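Local coordinates for YcgJ protein (Bacillus subtilis, PDB 1XXL), which is probably an S-adenosylmethionine-dependent methyltransferase, though its substrate is not known, at residues E22-D27 with Y42-I47. Numbering follows the deposited sequence.
Sequences EHRVLD and YVQECI
Arg24 and Gln44 run side by side and point the same way, with Glu45 crossing the arginine obliquely. Arg24 NE donates to Gln44 OE1 at 3.3 Å; at 157° the N-H...O bond is fairly straight, and the oxygen sits at the guanidinium edge, only slightly tilted from its plane. Gln44 CG is anti to the backbone N (chi1 -173°), and the extended chain beyond carries the amide alongside the arginine. Glu45 OE2 stands off the guanidinium plane, 3.8 Å from Arg24 NE, so this long salt bridge is an attraction of charges without a directed N-H.

On the face that carries Val25 and Cys46 the side-chain contacts are apolar: Val25 CG2 meets Val43 CG1 at 3.8 Å, crossing at about a right angle, and Val25 CB approaches Cys46 SG, which also packs on helix 34-39. On the Arg24 face, Leu26 CD1 reaches Ile47 O at 3.4 Å. The parallel ladder runs through both sides of Val25: its N donates to Glu45 O (2.9 Å) and its O accepts from Ile47 N (2.8 Å); Asp27 N binds Ile47 O. Before the ladder, His23 O accepts from Gln44 N (3.0 Å) and weakly from Glu45 N.

Helix 34-39 links the two strands in a Rossmann-like beta-alpha-beta unit. Asp27 OD1 is hydrogen-bonded to Thr92 OG1, and its side chain lies about 5 Å from that of Arg94, an S-adenosylmethionine-binding residue; the chemistry implies a solvent-facing polar cluster at the strand starts and a largely buried, backbone-bonded frame leading toward the cofactor site.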
loop_
_atom_site.group_PDB
_atom_site.type_symbol
_atom_site.label_atom_id
_atom_site.label_comp_id
_atom_site.label_asym_id
_atom_site.label_seq_id
_atom_site.Cartn_x
_atom_site.Cartn_y
_atom_site.Cartn_z
ATOM N N GLU A 22 2.087 -22.145 11.867
ATOM C CA GLU A 22 1.443 -22.871 10.764
ATOM C C GLU A 22 0.761 -21.969 9.706
ATOM O O GLU A 22 0.126 -22.465 8.780
ATOM C CB GLU A 22 0.438 -23.884 11.316
ATOM C CG GLU A 22 -0.832 -23.291 11.945
ATOM C CD GLU A 22 -0.679 -22.879 13.402
ATOM O OE1 GLU A 22 -1.730 -22.524 14.008
ATOM O OE2 GLU A 22 0.463 -22.909 13.939
ATOM N N HIS A 23 0.903 -20.656 9.835
ATOM C CA HIS A 23 0.229 -19.744 8.930
ATOM C C HIS A 23 0.874 -19.660 7.549
ATOM O O HIS A 23 2.088 -19.721 7.400
ATOM C CB HIS A 23 0.137 -18.349 9.547
ATOM C CG HIS A 23 -0.962 -18.203 10.554
ATOM N ND1 HIS A 23 -0.978 -17.194 11.492
ATOM C CD2 HIS A 23 -2.080 -18.934 10.771
ATOM C CE1 HIS A 23 -2.074 -17.294 12.223
ATOM N NE2 HIS A 23 -2.753 -18.348 11.812
ATOM N N ARG A 24 0.022 -19.507 6.545
ATOM C CA ARG A 24 0.432 -19.237 5.173
ATOM C C ARG A 24 0.042 -17.800 4.832
ATOM O O ARG A 24 -1.110 -17.393 5.048
ATOM C CB ARG A 24 -0.232 -20.235 4.236
ATOM C CG ARG A 24 0.162 -21.671 4.562
ATOM C CD ARG A 24 -0.158 -22.607 3.431
ATOM N NE ARG A 24 0.080 -24.018 3.773
ATOM C CZ ARG A 24 -0.358 -25.056 3.049
ATOM N NH1 ARG A 24 -1.072 -24.875 1.928
ATOM N NH2 ARG A 24 -0.078 -26.302 3.443
ATOM N N VAL A 25 1.007 -17.041 4.321
ATOM C CA VAL A 25 0.847 -15.606 4.093
ATOM C C VAL A 25 1.053 -15.277 2.613
ATOM O O VAL A 25 1.986 -15.782 1.955
ATOM C CB VAL A 25 1.886 -14.785 4.934
ATOM C CG1 VAL A 25 1.750 -13.283 4.728
ATOM C CG2 VAL A 25 1.786 -15.129 6.398
ATOM N N LEU A 26 0.205 -14.396 2.107
ATOM C CA LEU A 26 0.370 -13.850 0.788
ATOM C C LEU A 26 0.635 -12.351 0.906
ATOM O O LEU A 26 -0.109 -11.629 1.594
ATOM C CB LEU A 26 -0.880 -14.109 -0.044
ATOM C CG LEU A 26 -1.006 -13.403 -1.384
ATOM C CD1 LEU A 26 0.057 -13.855 -2.342
ATOM C CD2 LEU A 26 -2.394 -13.632 -1.981
ATOM N N ASP A 27 1.673 -11.899 0.209
ATOM C CA ASP A 27 1.995 -10.475 0.077
ATOM C C ASP A 27 1.765 -10.002 -1.358
ATOM O O ASP A 27 2.430 -10.460 -2.305
ATOM C CB ASP A 27 3.447 -10.196 0.471
ATOM C CG ASP A 27 3.799 -8.697 0.416
ATOM O OD1 ASP A 27 2.932 -7.827 0.746
ATOM O OD2 ASP A 27 4.955 -8.393 0.041
ATOM N N TYR A 42 8.178 -15.930 11.586
ATOM C CA TYR A 42 6.972 -16.156 12.394
ATOM C C TYR A 42 5.934 -17.093 11.802
ATOM O O TYR A 42 5.010 -17.482 12.488
ATOM C CB TYR A 42 6.265 -14.818 12.629
ATOM C CG TYR A 42 7.171 -13.762 13.160
ATOM C CD1 TYR A 42 7.597 -13.801 14.482
ATOM C CD2 TYR A 42 7.630 -12.743 12.349
ATOM C CE1 TYR A 42 8.466 -12.843 14.981
ATOM C CE2 TYR A 42 8.480 -11.780 12.840
ATOM C CZ TYR A 42 8.904 -11.839 14.156
ATOM O OH TYR A 42 9.762 -10.885 14.659
ATOM N N VAL A 43 6.042 -17.423 10.525
ATOM C CA VAL A 43 4.999 -18.192 9.858
ATOM C C VAL A 43 5.622 -19.351 9.094
ATOM O O VAL A 43 6.825 -19.418 8.942
ATOM C CB VAL A 43 4.158 -17.301 8.886
ATOM C CG1 VAL A 43 3.428 -16.157 9.659
ATOM C CG2 VAL A 43 5.032 -16.714 7.760
ATOM N N GLN A 44 4.778 -20.250 8.597
ATOM C CA GLN A 44 5.226 -21.393 7.828
ATOM C C GLN A 44 5.762 -21.019 6.450
ATOM O O GLN A 44 6.768 -21.558 5.978
ATOM C CB GLN A 44 4.060 -22.342 7.636
ATOM C CG GLN A 44 4.441 -23.646 6.997
ATOM C CD GLN A 44 3.243 -24.537 6.889
ATOM O OE1 GLN A 44 2.489 -24.453 5.927
ATOM N NE2 GLN A 44 3.035 -25.381 7.897
ATOM N N GLU A 45 5.092 -20.071 5.806
ATOM C CA GLU A 45 5.344 -19.806 4.413
ATOM C C GLU A 45 4.798 -18.442 4.009
ATOM O O GLU A 45 3.662 -18.089 4.361
ATOM C CB GLU A 45 4.635 -20.910 3.635
ATOM C CG GLU A 45 4.673 -20.806 2.160
ATOM C CD GLU A 45 3.839 -21.911 1.490
ATOM O OE1 GLU A 45 3.673 -21.842 0.253
ATOM O OE2 GLU A 45 3.361 -22.849 2.196
ATOM N N CYS A 46 5.615 -17.703 3.262
ATOM C CA CYS A 46 5.195 -16.455 2.635
ATOM C C CYS A 46 5.316 -16.555 1.123
ATOM O O CYS A 46 6.334 -17.004 0.606
ATOM C CB CYS A 46 6.089 -15.330 3.087
ATOM S SG CYS A 46 6.052 -15.068 4.797
ATOM N N ILE A 47 4.265 -16.152 0.427
ATOM C CA ILE A 47 4.270 -16.066 -1.023
ATOM C C ILE A 47 4.071 -14.613 -1.397
ATOM O O ILE A 47 3.158 -13.972 -0.895
ATOM C CB ILE A 47 3.179 -16.925 -1.628
ATOM C CG1 ILE A 47 3.480 -18.390 -1.348
ATOM C CG2 ILE A 47 3.095 -16.696 -3.133
ATOM C CD1 ILE A 47 2.418 -19.319 -1.879
#